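Local atomic coordinates of glutathione S-transferase (Pseudomonas fluorescens, PDB entry 3M3M), a protein that binds glutathione and probably acts as a glutathione transferase, joining the thiol of glutathione to electrophilic substrates. Residues Y107-R112 against Y165-V170; Y102-Y107 against K137-M142; I114-G119 against A171-F176; V141-L146 against R180-Q185. One frame throughout, in Å; residues are numbered along the deposited sequence.

Contact 1: residues Y107-R112 against Y165-V170; sequences YIAVAR and YAYTHV
Ala109 sets its methyl group over one face of the Tyr167 ring. The CB lies 3.5 Å from the ring centroid and 16° off the ring normal, a CH-pi contact. CE1 and CZ are the ring atoms nearest to it. Arg112 comes to the same ring from another direction. Its NH1 stands at the edge of the ring, close to the ring plane, 3.8 Å from Tyr167 CE1. The guanidinium and ring planes are 68° apart, so the two groups do not stack. Over one face of the guanidinium lies a methyl of Val170, with CG2 3.6 Å from Arg112 NE. At the other end of Tyr167, Ile108 CG2 packs on the backbone O at 3.6 Å and on CB. The Arg112 chain is extended from CG to NE, which brings CD and NE beside Val170 CG2. Outside the two segments, Arg112 NE makes a salt bridge to Glu173 and NH2 bonds to the backbone O of Arg11. The Tyr167 hydroxyl has a weak hydrogen bond to Asn14. These segments belong to helices 87-117 and 159-168 in the all-helical C-terminal domain of the glutathione transferase fold. Tyr167 also touches the bound glutathione. The contact therefore holds a glutathione-binding ring by apolar packing on one face, with a cation at its edge that is probably charge-balanced by Glu173.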
loop_
_atom_site.group_PDB
_atom_site.type_symbol
_atom_site.label_atom_id
_atom_site.label_comp_id
_atom_site.label_asym_id
_atom_site.label_seq_id
_atom_site.Cartn_x
_atom_site.Cartn_y
_atom_site.Cartn_z
ATOM N N TYR A 107 -10.420 3.864 -4.528
ATOM C CA TYR A 107 -10.739 5.296 -4.816
ATOM C C TYR A 107 -9.430 6.088 -4.946
ATOM O O TYR A 107 -9.247 6.816 -5.885
ATOM C CB TYR A 107 -11.642 5.882 -3.696
ATOM C CG TYR A 107 -12.825 4.905 -3.514
ATOM C CD1 TYR A 107 -13.601 4.582 -4.595
ATOM C CD2 TYR A 107 -13.025 4.210 -2.326
ATOM C CE1 TYR A 107 -14.680 3.653 -4.527
ATOM C CE2 TYR A 107 -14.061 3.253 -2.230
ATOM C CZ TYR A 107 -14.873 2.980 -3.348
ATOM O OH TYR A 107 -15.920 2.035 -3.326
ATOM N N ILE A 108 -8.512 5.932 -3.973
ATOM C CA ILE A 108 -7.257 6.701 -3.971
ATOM C C ILE A 108 -6.398 6.199 -5.102
ATOM O O ILE A 108 -5.956 7.007 -5.902
ATOM C CB ILE A 108 -6.497 6.675 -2.632
ATOM C CG1 ILE A 108 -7.455 7.031 -1.434
ATOM C CG2 ILE A 108 -5.171 7.488 -2.744
ATOM C CD1 ILE A 108 -7.985 8.454 -1.433
ATOM N N ALA A 109 -6.211 4.898 -5.223
ATOM C CA ALA A 109 -5.285 4.381 -6.241
ATOM C C ALA A 109 -5.852 4.607 -7.652
ATOM O O ALA A 109 -5.091 4.954 -8.557
ATOM C CB ALA A 109 -5.004 2.842 -6.065
ATOM N N VAL A 110 -7.158 4.381 -7.839
ATOM C CA VAL A 110 -7.725 4.503 -9.182
ATOM C C VAL A 110 -7.799 5.988 -9.614
ATOM O O VAL A 110 -7.557 6.309 -10.793
ATOM C CB VAL A 110 -9.090 3.743 -9.286
ATOM C CG1 VAL A 110 -9.698 3.798 -10.718
ATOM C CG2 VAL A 110 -8.854 2.254 -8.963
ATOM N N ALA A 111 -8.107 6.888 -8.675
ATOM C CA ALA A 111 -8.086 8.347 -9.060
ATOM C C ALA A 111 -6.679 8.722 -9.520
ATOM O O ALA A 111 -6.477 9.493 -10.491
ATOM C CB ALA A 111 -8.485 9.209 -7.854
ATOM N N ARG A 112 -5.686 8.254 -8.762
ATOM C CA ARG A 112 -4.265 8.558 -9.137
ATOM C C ARG A 112 -3.977 7.934 -10.510
ATOM O O ARG A 112 -3.294 8.535 -11.337
ATOM C CB ARG A 112 -3.348 7.961 -8.052
ATOM C CG ARG A 112 -1.850 7.847 -8.549
ATOM C CD ARG A 112 -0.962 7.622 -7.282
ATOM N NE ARG A 112 0.483 7.467 -7.639
ATOM C CZ ARG A 112 1.079 6.324 -7.977
ATOM N NH1 ARG A 112 0.358 5.196 -8.091
ATOM N NH2 ARG A 112 2.416 6.249 -8.098
ATOM N N TYR A 165 -0.216 4.041 4.143
ATOM C CA TYR A 165 0.686 5.110 3.741
ATOM C C TYR A 165 0.977 5.016 2.264
ATOM O O TYR A 165 1.154 6.059 1.615
ATOM C CB TYR A 165 1.994 4.952 4.509
ATOM C CG TYR A 165 3.026 6.010 4.170
ATOM C CD1 TYR A 165 2.948 7.325 4.776
ATOM C CD2 TYR A 165 4.028 5.730 3.250
ATOM C CE1 TYR A 165 3.874 8.304 4.428
ATOM C CE2 TYR A 165 4.955 6.762 2.877
ATOM C CZ TYR A 165 4.829 7.996 3.455
ATOM O OH TYR A 165 5.763 8.986 3.072
ATOM N N ALA A 166 1.014 3.775 1.738
ATOM C CA ALA A 166 1.530 3.587 0.374
ATOM C C ALA A 166 0.782 4.453 -0.645
ATOM O O ALA A 166 1.454 5.139 -1.435
ATOM C CB ALA A 166 1.497 2.062 -0.043
ATOM N N TYR A 167 -0.558 4.429 -0.681
ATOM C CA TYR A 167 -1.206 5.307 -1.585
ATOM C C TYR A 167 -1.560 6.655 -0.917
ATOM O O TYR A 167 -1.716 7.637 -1.651
ATOM C CB TYR A 167 -2.538 4.671 -2.085
ATOM C CG TYR A 167 -2.212 3.663 -3.201
ATOM C CD1 TYR A 167 -1.870 4.128 -4.494
ATOM C CD2 TYR A 167 -2.357 2.307 -2.949
ATOM C CE1 TYR A 167 -1.586 3.165 -5.543
ATOM C CE2 TYR A 167 -2.138 1.355 -3.986
ATOM C CZ TYR A 167 -1.774 1.796 -5.260
ATOM O OH TYR A 167 -1.476 0.805 -6.268
ATOM N N THR A 168 -1.791 6.656 0.380
ATOM C CA THR A 168 -2.201 7.994 0.910
ATOM C C THR A 168 -1.085 9.048 0.657
ATOM O O THR A 168 -1.403 10.185 0.351
ATOM C CB THR A 168 -2.537 7.933 2.389
ATOM O OG1 THR A 168 -3.595 6.969 2.611
ATOM C CG2 THR A 168 -3.067 9.324 2.898
ATOM N N HIS A 169 0.159 8.673 0.826
ATOM C CA HIS A 169 1.251 9.642 0.652
ATOM C C HIS A 169 1.323 10.247 -0.767
ATOM O O HIS A 169 1.959 11.321 -0.893
ATOM C CB HIS A 169 2.608 9.055 1.139
ATOM C CG HIS A 169 3.435 8.452 0.056
ATOM N ND1 HIS A 169 3.129 7.261 -0.556
ATOM C CD2 HIS A 169 4.609 8.871 -0.498
ATOM C CE1 HIS A 169 4.068 6.951 -1.437
ATOM N NE2 HIS A 169 4.965 7.938 -1.450
ATOM N N VAL A 170 0.727 9.582 -1.795
ATOM C CA VAL A 170 0.675 10.099 -3.169
ATOM C C VAL A 170 -0.785 10.446 -3.577
ATOM O O VAL A 170 -1.131 10.567 -4.755
ATOM C CB VAL A 170 1.356 9.133 -4.196
ATOM C CG1 VAL A 170 2.906 9.206 -3.974
ATOM C CG2 VAL A 170 0.872 7.697 -4.041
#

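Contact 2: residues Y102-Y107 against K137-M142; sequences YSHEPY and KALDVM
His104 holds CG anti to the backbone N (chi1 -180°), and its ring meets Ala138, Leu139 and Met142 of helix 125-146. Met142, a selenomethionine, bends at chi3, which turns its CE aside while SE rests against the ring. SE is 3.8 Å from His104 CD2 and nearly as close to NE2. It sits oblique to the ring, 4.5 Å from the centroid and 54° off the normal. The two side chains cross at about a right angle. The ring edge is taken by apolar carbons. Ala138 CB is 4.1 Å from His104 CD2. Leu139 CD2 is 4.2 Å from His104 NE2. This is helix packing within the helical C-terminal domain of the glutathione transferase fold. The local axes of 102-107 and 137-142 approach to 9.2 Å and cross at -131°. Helix 87-117 is kinked here, at Pro106, two residues after His104. An alanine at His104 would probably leave a gap beside Met142 SE and Leu139 CD2, and Thr168 without its weak imidazole partner. That weak bond runs between His104 NE2 and Thr168 OG1 and ties the ring to helix 159-168. Ala138 meets the backbone as well, its CB lying 3.2 Å from Ser103 O.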
loop_
_atom_site.group_PDB
_atom_site.type_symbol
_atom_site.label_atom_id
_atom_site.label_comp_id
_atom_site.label_asym_id
_atom_site.label_seq_id
_atom_site.Cartn_x
_atom_site.Cartn_y
_atom_site.Cartn_z
ATOM N N TYR A 102 -10.845 -2.320 0.726
ATOM C CA TYR A 102 -12.277 -2.269 0.339
ATOM C C TYR A 102 -12.746 -0.803 0.162
ATOM O O TYR A 102 -13.463 -0.447 -0.790
ATOM C CB TYR A 102 -13.144 -2.982 1.411
ATOM C CG TYR A 102 -14.534 -3.176 0.846
ATOM C CD1 TYR A 102 -14.784 -4.282 0.043
ATOM C CD2 TYR A 102 -15.548 -2.219 1.050
ATOM C CE1 TYR A 102 -16.030 -4.494 -0.582
ATOM C CE2 TYR A 102 -16.821 -2.439 0.441
ATOM C CZ TYR A 102 -17.022 -3.594 -0.349
ATOM O OH TYR A 102 -18.253 -3.783 -1.000
ATOM N N SER A 103 -12.281 0.062 1.056
ATOM C CA SER A 103 -12.815 1.417 1.206
ATOM C C SER A 103 -11.889 2.529 0.756
ATOM O O SER A 103 -12.313 3.659 0.734
ATOM C CB SER A 103 -13.189 1.643 2.706
ATOM O OG SER A 103 -14.359 0.816 3.008
ATOM N N HIS A 104 -10.620 2.261 0.492
ATOM C CA HIS A 104 -9.597 3.289 0.282
ATOM C C HIS A 104 -8.872 3.075 -1.076
ATOM O O HIS A 104 -9.032 3.850 -1.974
ATOM C CB HIS A 104 -8.617 3.200 1.453
ATOM C CG HIS A 104 -7.484 4.170 1.436
ATOM N ND1 HIS A 104 -6.289 3.900 0.814
ATOM C CD2 HIS A 104 -7.338 5.367 2.029
ATOM C CE1 HIS A 104 -5.468 4.910 0.997
ATOM N NE2 HIS A 104 -6.086 5.821 1.713
ATOM N N GLU A 105 -8.154 1.956 -1.187
ATOM C CA GLU A 105 -7.403 1.688 -2.420
ATOM C C GLU A 105 -8.239 1.910 -3.748
ATOM O O GLU A 105 -7.792 2.606 -4.665
ATOM C CB GLU A 105 -6.682 0.284 -2.343
ATOM C CG GLU A 105 -5.491 0.149 -3.280
ATOM C CD GLU A 105 -5.823 -0.305 -4.656
ATOM O OE1 GLU A 105 -7.044 -0.288 -5.061
ATOM O OE2 GLU A 105 -4.860 -0.664 -5.427
ATOM N N PRO A 106 -9.483 1.359 -3.863
ATOM C CA PRO A 106 -10.164 1.513 -5.155
ATOM C C PRO A 106 -10.508 2.946 -5.486
ATOM O O PRO A 106 -10.885 3.192 -6.656
ATOM C CB PRO A 106 -11.499 0.783 -4.911
ATOM C CG PRO A 106 -11.159 -0.306 -3.856
ATOM C CD PRO A 106 -10.256 0.506 -2.940
ATOM N N TYR A 107 -10.420 3.864 -4.528
ATOM C CA TYR A 107 -10.739 5.296 -4.816
ATOM C C TYR A 107 -9.430 6.088 -4.946
ATOM O O TYR A 107 -9.247 6.816 -5.885
ATOM C CB TYR A 107 -11.642 5.882 -3.696
ATOM C CG TYR A 107 -12.825 4.905 -3.514
ATOM C CD1 TYR A 107 -13.601 4.582 -4.595
ATOM C CD2 TYR A 107 -13.025 4.210 -2.326
ATOM C CE1 TYR A 107 -14.680 3.653 -4.527
ATOM C CE2 TYR A 107 -14.061 3.253 -2.230
ATOM C CZ TYR A 107 -14.873 2.980 -3.348
ATOM O OH TYR A 107 -15.920 2.035 -3.326
ATOM N N LYS A 137 -14.228 10.128 1.901
ATOM C CA LYS A 137 -14.904 9.458 3.006
ATOM C C LYS A 137 -13.915 8.574 3.777
ATOM O O LYS A 137 -13.921 8.499 4.975
ATOM C CB LYS A 137 -16.100 8.644 2.481
ATOM C CG LYS A 137 -16.875 7.848 3.532
ATOM C CD LYS A 137 -18.098 7.112 2.819
ATOM C CE LYS A 137 -18.948 6.215 3.735
ATOM N NZ LYS A 137 -18.087 5.267 4.633
ATOM N N ALA A 138 -13.072 7.822 3.037
ATOM C CA ALA A 138 -12.049 6.979 3.713
ATOM C C ALA A 138 -10.999 7.849 4.437
ATOM O O ALA A 138 -10.577 7.525 5.559
ATOM C CB ALA A 138 -11.352 6.070 2.640
ATOM N N LEU A 139 -10.540 8.940 3.798
ATOM C CA LEU A 139 -9.559 9.810 4.484
ATOM C C LEU A 139 -10.183 10.442 5.747
ATOM O O LEU A 139 -9.482 10.547 6.766
ATOM C CB LEU A 139 -9.083 10.915 3.505
ATOM C CG LEU A 139 -8.353 10.364 2.237
ATOM C CD1 LEU A 139 -8.123 11.542 1.195
ATOM C CD2 LEU A 139 -6.995 9.762 2.689
ATOM N N ASP A 140 -11.514 10.665 5.705
ATOM C CA ASP A 140 -12.164 11.173 6.891
ATOM C C ASP A 140 -12.129 10.193 8.035
ATOM O O ASP A 140 -11.868 10.556 9.194
ATOM C CB ASP A 140 -13.652 11.514 6.622
ATOM C CG ASP A 140 -13.859 12.722 5.739
ATOM O OD1 ASP A 140 -12.903 13.546 5.501
ATOM O OD2 ASP A 140 -14.987 12.796 5.175
ATOM N N VAL A 141 -12.337 8.904 7.747
ATOM C CA VAL A 141 -12.165 7.875 8.806
ATOM C C VAL A 141 -10.759 7.869 9.452
ATOM O O VAL A 141 -10.608 7.794 10.693
ATOM C CB VAL A 141 -12.486 6.462 8.226
ATOM C CG1 VAL A 141 -12.187 5.377 9.288
ATOM C CG2 VAL A 141 -13.998 6.411 7.753
HETATM N N MSE A 142 -9.732 7.924 8.568
HETATM C CA MSE A 142 -8.359 7.913 9.040
HETATM C C MSE A 142 -8.102 9.196 9.894
HETATM O O MSE A 142 -7.385 9.096 10.880
HETATM C CB MSE A 142 -7.390 7.911 7.797
HETATM C CG MSE A 142 -7.437 6.522 7.147
HETATM SE SE MSE A 142 -6.343 6.729 5.469
HETATM C CE MSE A 142 -4.565 7.119 6.404
#

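Contact 3: residues I114-G119 against A171-F176; sequences IQLYEG and ADEGGF
Gln115 reaches from the last turns of helix 87-117 to the loop between helices 159-168 and 182-192. Both elements belong to the helical C-terminal domain of the glutathione transferase fold. Gln115 CG is anti to the backbone N (chi1 -179°), which puts it beside Glu173 O. CB of Gln115 comes first, 3.5 Å from Glu173 O. CG passes the same carbonyl oxygen at 3.6 Å. CD is still beside it, so CB, CG and CD all run past one peptide oxygen. The amide at the tip lies by the backbone of Gly174 and Gly175. This amide is probably turned over in the model, so its O and N are not told apart here. The loop keeps its own shape through backbone bonds. Ala171 O accepts from Gly174 N and Phe176 N, which reach it from opposite faces of the carbonyl plane. Gly175 N bonds to Asp172 O. Gly175 has positive phi (85°). Beside Gln115, Leu116 and Glu173 lie side by side and point the same way. The carboxylate of Glu173 has its main partner in Arg112, a salt bridge to an earlier turn of helix 87-117. Gly174 O is bonded by His132 of helix 125-146. Leu116 CD2 touches Glu173 OE1 at 3.4 Å.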
loop_
_atom_site.group_PDB
_atom_site.type_symbol
_atom_site.label_atom_id
_atom_site.label_comp_id
_atom_site.label_asym_id
_atom_site.label_seq_id
_atom_site.Cartn_x
_atom_site.Cartn_y
_atom_site.Cartn_z
ATOM N N ILE A 114 -6.094 7.378 -13.013
ATOM C CA ILE A 114 -6.790 8.235 -13.984
ATOM C C ILE A 114 -6.049 9.532 -14.225
ATOM O O ILE A 114 -5.848 9.939 -15.393
ATOM C CB ILE A 114 -8.266 8.486 -13.533
ATOM C CG1 ILE A 114 -9.080 7.179 -13.729
ATOM C CG2 ILE A 114 -8.925 9.646 -14.345
ATOM C CD1 ILE A 114 -10.521 7.285 -12.961
ATOM N N GLN A 115 -5.661 10.223 -13.156
ATOM C CA GLN A 115 -5.032 11.533 -13.298
ATOM C C GLN A 115 -3.545 11.391 -13.709
ATOM O O GLN A 115 -3.097 12.016 -14.637
ATOM C CB GLN A 115 -5.115 12.294 -11.998
ATOM C CG GLN A 115 -4.496 13.706 -12.050
ATOM C CD GLN A 115 -4.776 14.500 -10.790
ATOM O OE1 GLN A 115 -5.775 14.242 -10.077
ATOM N NE2 GLN A 115 -3.897 15.482 -10.495
ATOM N N LEU A 116 -2.758 10.651 -12.956
ATOM C CA LEU A 116 -1.324 10.634 -13.233
ATOM C C LEU A 116 -1.005 9.779 -14.506
ATOM O O LEU A 116 -0.052 10.150 -15.279
ATOM C CB LEU A 116 -0.636 9.976 -12.021
ATOM C CG LEU A 116 0.897 9.924 -12.183
ATOM C CD1 LEU A 116 1.585 11.273 -12.137
ATOM C CD2 LEU A 116 1.398 9.080 -10.976
ATOM N N TYR A 117 -1.683 8.628 -14.663
ATOM C CA TYR A 117 -1.325 7.692 -15.762
ATOM C C TYR A 117 -2.041 8.029 -17.036
ATOM O O TYR A 117 -1.478 7.815 -18.099
ATOM C CB TYR A 117 -1.531 6.252 -15.454
ATOM C CG TYR A 117 -0.448 5.669 -14.607
ATOM C CD1 TYR A 117 0.555 4.904 -15.200
ATOM C CD2 TYR A 117 -0.405 5.893 -13.218
ATOM C CE1 TYR A 117 1.581 4.358 -14.439
ATOM C CE2 TYR A 117 0.634 5.339 -12.436
ATOM C CZ TYR A 117 1.580 4.568 -13.065
ATOM O OH TYR A 117 2.625 4.018 -12.367
ATOM N N GLU A 118 -3.273 8.530 -16.911
ATOM C CA GLU A 118 -4.058 8.804 -18.124
ATOM C C GLU A 118 -4.301 10.270 -18.376
ATOM O O GLU A 118 -4.988 10.596 -19.370
ATOM C CB GLU A 118 -5.354 8.006 -18.132
ATOM C CG GLU A 118 -5.060 6.517 -18.319
ATOM C CD GLU A 118 -6.258 5.610 -18.527
ATOM O OE1 GLU A 118 -7.353 6.016 -18.122
ATOM O OE2 GLU A 118 -6.089 4.482 -19.073
ATOM N N GLY A 119 -3.801 11.146 -17.526
ATOM C CA GLY A 119 -3.998 12.565 -17.723
ATOM C C GLY A 119 -5.401 13.123 -17.605
ATOM O O GLY A 119 -5.725 14.190 -18.085
ATOM N N ALA A 171 -1.655 10.681 -2.558
ATOM C CA ALA A 171 -3.066 10.938 -2.868
ATOM C C ALA A 171 -3.200 12.251 -3.640
ATOM O O ALA A 171 -4.110 12.368 -4.460
ATOM C CB ALA A 171 -3.914 10.957 -1.630
ATOM N N ASP A 172 -2.214 13.138 -3.476
ATOM C CA ASP A 172 -2.242 14.352 -4.278
ATOM C C ASP A 172 -2.113 14.089 -5.755
ATOM O O ASP A 172 -2.643 14.858 -6.591
ATOM C CB ASP A 172 -1.170 15.299 -3.794
ATOM C CG ASP A 172 0.210 14.738 -4.078
ATOM O OD1 ASP A 172 0.480 13.570 -3.658
ATOM O OD2 ASP A 172 1.002 15.414 -4.775
ATOM N N GLU A 173 -1.468 12.981 -6.138
ATOM C CA GLU A 173 -1.342 12.641 -7.590
ATOM C C GLU A 173 -2.658 12.185 -8.211
ATOM O O GLU A 173 -2.726 12.007 -9.411
ATOM C CB GLU A 173 -0.293 11.551 -7.852
ATOM C CG GLU A 173 1.055 12.030 -7.264
ATOM C CD GLU A 173 2.224 11.092 -7.368
ATOM O OE1 GLU A 173 2.049 9.910 -7.695
ATOM O OE2 GLU A 173 3.371 11.560 -7.032
ATOM N N GLY A 174 -3.645 11.891 -7.357
ATOM C CA GLY A 174 -5.027 11.582 -7.803
ATOM C C GLY A 174 -5.992 12.752 -7.454
ATOM O O GLY A 174 -7.231 12.588 -7.565
ATOM N N GLY A 175 -5.418 13.922 -7.101
ATOM C CA GLY A 175 -6.223 15.135 -6.900
ATOM C C GLY A 175 -6.855 15.321 -5.542
ATOM O O GLY A 175 -7.633 16.261 -5.334
ATOM N N PHE A 176 -6.546 14.462 -4.588
ATOM C CA PHE A 176 -6.915 14.719 -3.189
ATOM C C PHE A 176 -6.070 15.767 -2.494
ATOM O O PHE A 176 -4.828 15.761 -2.555
ATOM C CB PHE A 176 -6.894 13.392 -2.339
ATOM C CG PHE A 176 -7.785 12.331 -2.918
ATOM C CD1 PHE A 176 -9.155 12.233 -2.488
ATOM C CD2 PHE A 176 -7.296 11.404 -3.876
ATOM C CE1 PHE A 176 -10.019 11.209 -3.059
ATOM C CE2 PHE A 176 -8.196 10.415 -4.450
ATOM C CZ PHE A 176 -9.536 10.338 -4.043
#

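Contact 4: residues V141-L146 against R180-Q185; sequences VMEKQL and RYPGIQ
The Glu143 carboxylate and the Tyr181 ring lie with their planes 73° apart. Glu143 CB meets the ring at its edge, in the ring plane, 3.7 Å from Tyr181 CD1. The carboxylate faces the first turn of helix 182-192 and takes two backbone N-H groups, one on each oxygen. Gly183 N gives to OE2 at 2.7 Å, and Ile184 N gives to OE1 at 2.8 Å. Both bonds are fairly straight, at 160° and 156°, and both use the syn sides, somewhat out of the carboxylate plane. The bend at chi2 brings CD to these amides. OE1 also touches Ile184 CG1 at 3.3 Å, while OE2 packs on Pro182 CD. A glutamine at Glu143 would probably lose one of the two N-H bonds, since its amide nitrogen could not accept, and would take away the negative charge at the helix start. Ile184 CD1 also packs on Met142 CB at 4.0 Å, and its CG1 lies near Leu146 CD1. A water links the helix backbones by donating to Leu146 O and Gly183 O. The Tyr181 hydroxyl is bonded by Asp140 of helix 125-146. Tyr181 holds the N-cap position. Here the carboxylate of one helix accepts first-turn N-H groups of another, and the helix dipole probably favours its charge. This joins helices 125-146 and 182-192 in the C-terminal domain of the glutathione transferase fold.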
loop_
_atom_site.group_PDB
_atom_site.type_symbol
_atom_site.label_atom_id
_atom_site.label_comp_id
_atom_site.label_asym_id
_atom_site.label_seq_id
_atom_site.Cartn_x
_atom_site.Cartn_y
_atom_site.Cartn_z
ATOM N N VAL A 141 -12.337 8.904 7.747
ATOM C CA VAL A 141 -12.165 7.875 8.806
ATOM C C VAL A 141 -10.759 7.869 9.452
ATOM O O VAL A 141 -10.608 7.794 10.693
ATOM C CB VAL A 141 -12.486 6.462 8.226
ATOM C CG1 VAL A 141 -12.187 5.377 9.288
ATOM C CG2 VAL A 141 -13.998 6.411 7.753
HETATM N N MSE A 142 -9.732 7.924 8.568
HETATM C CA MSE A 142 -8.359 7.913 9.040
HETATM C C MSE A 142 -8.102 9.196 9.894
HETATM O O MSE A 142 -7.385 9.096 10.880
HETATM C CB MSE A 142 -7.390 7.911 7.797
HETATM C CG MSE A 142 -7.437 6.522 7.147
HETATM SE SE MSE A 142 -6.343 6.729 5.469
HETATM C CE MSE A 142 -4.565 7.119 6.404
ATOM N N GLU A 143 -8.577 10.343 9.403
ATOM C CA GLU A 143 -8.388 11.661 10.117
ATOM C C GLU A 143 -8.961 11.576 11.513
ATOM O O GLU A 143 -8.329 12.012 12.488
ATOM C CB GLU A 143 -9.002 12.806 9.312
ATOM C CG GLU A 143 -8.741 14.276 9.925
ATOM C CD GLU A 143 -7.301 14.717 9.764
ATOM O OE1 GLU A 143 -6.519 13.996 9.036
ATOM O OE2 GLU A 143 -6.999 15.796 10.335
ATOM N N LYS A 144 -10.184 11.027 11.662
ATOM C CA LYS A 144 -10.672 10.881 13.040
ATOM C C LYS A 144 -9.803 9.996 13.904
ATOM O O LYS A 144 -9.541 10.286 15.079
ATOM C CB LYS A 144 -12.109 10.331 12.948
ATOM C CG LYS A 144 -13.044 11.469 12.503
ATOM C CD LYS A 144 -14.515 10.897 12.343
ATOM C CE LYS A 144 -15.580 11.939 11.853
ATOM N NZ LYS A 144 -15.378 12.267 10.337
ATOM N N GLN A 145 -9.328 8.846 13.390
ATOM C CA GLN A 145 -8.532 8.026 14.201
ATOM C C GLN A 145 -7.186 8.693 14.576
ATOM O O GLN A 145 -6.766 8.575 15.701
ATOM C CB GLN A 145 -8.234 6.617 13.501
ATOM C CG GLN A 145 -7.318 5.664 14.307
ATOM C CD GLN A 145 -8.012 5.157 15.611
ATOM O OE1 GLN A 145 -9.158 4.742 15.558
ATOM N NE2 GLN A 145 -7.385 5.341 16.754
ATOM N N LEU A 146 -6.557 9.345 13.604
ATOM C CA LEU A 146 -5.189 9.846 13.808
ATOM C C LEU A 146 -5.298 11.189 14.597
ATOM O O LEU A 146 -4.273 11.790 14.913
ATOM C CB LEU A 146 -4.548 10.060 12.446
ATOM C CG LEU A 146 -4.235 8.655 11.835
ATOM C CD1 LEU A 146 -3.874 8.867 10.375
ATOM C CD2 LEU A 146 -3.113 7.881 12.654
ATOM N N ARG A 180 -6.502 19.441 3.796
ATOM C CA ARG A 180 -7.727 19.272 4.561
ATOM C C ARG A 180 -7.590 18.264 5.737
ATOM O O ARG A 180 -8.501 18.176 6.619
ATOM C CB ARG A 180 -8.821 18.752 3.622
ATOM C CG ARG A 180 -9.064 19.617 2.383
ATOM C CD ARG A 180 -10.289 19.018 1.738
ATOM N NE ARG A 180 -10.547 19.691 0.490
ATOM C CZ ARG A 180 -11.480 19.295 -0.389
ATOM N NH1 ARG A 180 -12.235 18.199 -0.158
ATOM N NH2 ARG A 180 -11.622 19.983 -1.529
ATOM N N TYR A 181 -6.454 17.553 5.780
ATOM C CA TYR A 181 -6.238 16.439 6.721
ATOM C C TYR A 181 -4.934 16.604 7.497
ATOM O O TYR A 181 -3.931 15.874 7.305
ATOM C CB TYR A 181 -6.195 15.117 5.878
ATOM C CG TYR A 181 -7.546 14.874 5.231
ATOM C CD1 TYR A 181 -8.580 14.296 5.986
ATOM C CD2 TYR A 181 -7.801 15.238 3.910
ATOM C CE1 TYR A 181 -9.848 14.078 5.404
ATOM C CE2 TYR A 181 -9.120 15.067 3.318
ATOM C CZ TYR A 181 -10.116 14.434 4.125
ATOM O OH TYR A 181 -11.340 14.255 3.546
ATOM N N PRO A 182 -4.915 17.534 8.469
ATOM C CA PRO A 182 -3.666 17.664 9.204
ATOM C C PRO A 182 -3.289 16.528 10.089
ATOM O O PRO A 182 -2.026 16.342 10.403
ATOM C CB PRO A 182 -3.870 18.956 10.092
ATOM C CG PRO A 182 -5.442 19.093 10.102
ATOM C CD PRO A 182 -5.908 18.592 8.782
ATOM N N GLY A 183 -4.277 15.734 10.530
ATOM C CA GLY A 183 -3.890 14.584 11.317
ATOM C C GLY A 183 -3.197 13.556 10.395
ATOM O O GLY A 183 -2.229 12.909 10.818
ATOM N N ILE A 184 -3.757 13.361 9.197
ATOM C CA ILE A 184 -3.035 12.482 8.171
ATOM C C ILE A 184 -1.619 13.000 7.863
ATOM O O ILE A 184 -0.651 12.255 7.888
ATOM C CB ILE A 184 -3.831 12.294 6.925
ATOM C CG1 ILE A 184 -5.147 11.542 7.329
ATOM C CG2 ILE A 184 -3.035 11.437 5.843
ATOM C CD1 ILE A 184 -6.090 11.229 6.065
ATOM N N GLN A 185 -1.505 14.310 7.648
ATOM C CA GLN A 185 -0.186 14.857 7.325
ATOM C C GLN A 185 0.782 14.616 8.471
ATOM O O GLN A 185 1.946 14.244 8.230
ATOM C CB GLN A 185 -0.319 16.358 6.929
ATOM C CG GLN A 185 -1.102 16.637 5.713
ATOM C CD GLN A 185 -1.170 18.189 5.474
ATOM O OE1 GLN A 185 -1.537 18.952 6.399
ATOM N NE2 GLN A 185 -0.896 18.612 4.240
HETATM O O HOH W 1 -1.828 12.548 13.542
#

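How the contacts relate
All four contacts lie in the helical C-terminal domain. Contacts 1 and 2 are buried, contact 4 is partly buried, and contact 3 lies at the surface. Helix 87-117 serves contacts 1, 2 and 3, and helix 125-146 serves contacts 2 and 4. The buried pair relies on rings, methyls and selenium, with one guanidinium in contact 1, whereas contact 4 adds carboxylate-to-amide hydrogen bonds and a water. Contact 3 sets side chains against loop backbone. Thr168 links contacts 1, 2 and 4, touching His104, Met142 and Ile184. The salt bridge from Arg112 to Glu173 ties contact 1 to contact 3. Asp140 and Tyr181 tie contact 2 to contact 4. Of the four, contact 1 holds a glutathione-binding residue.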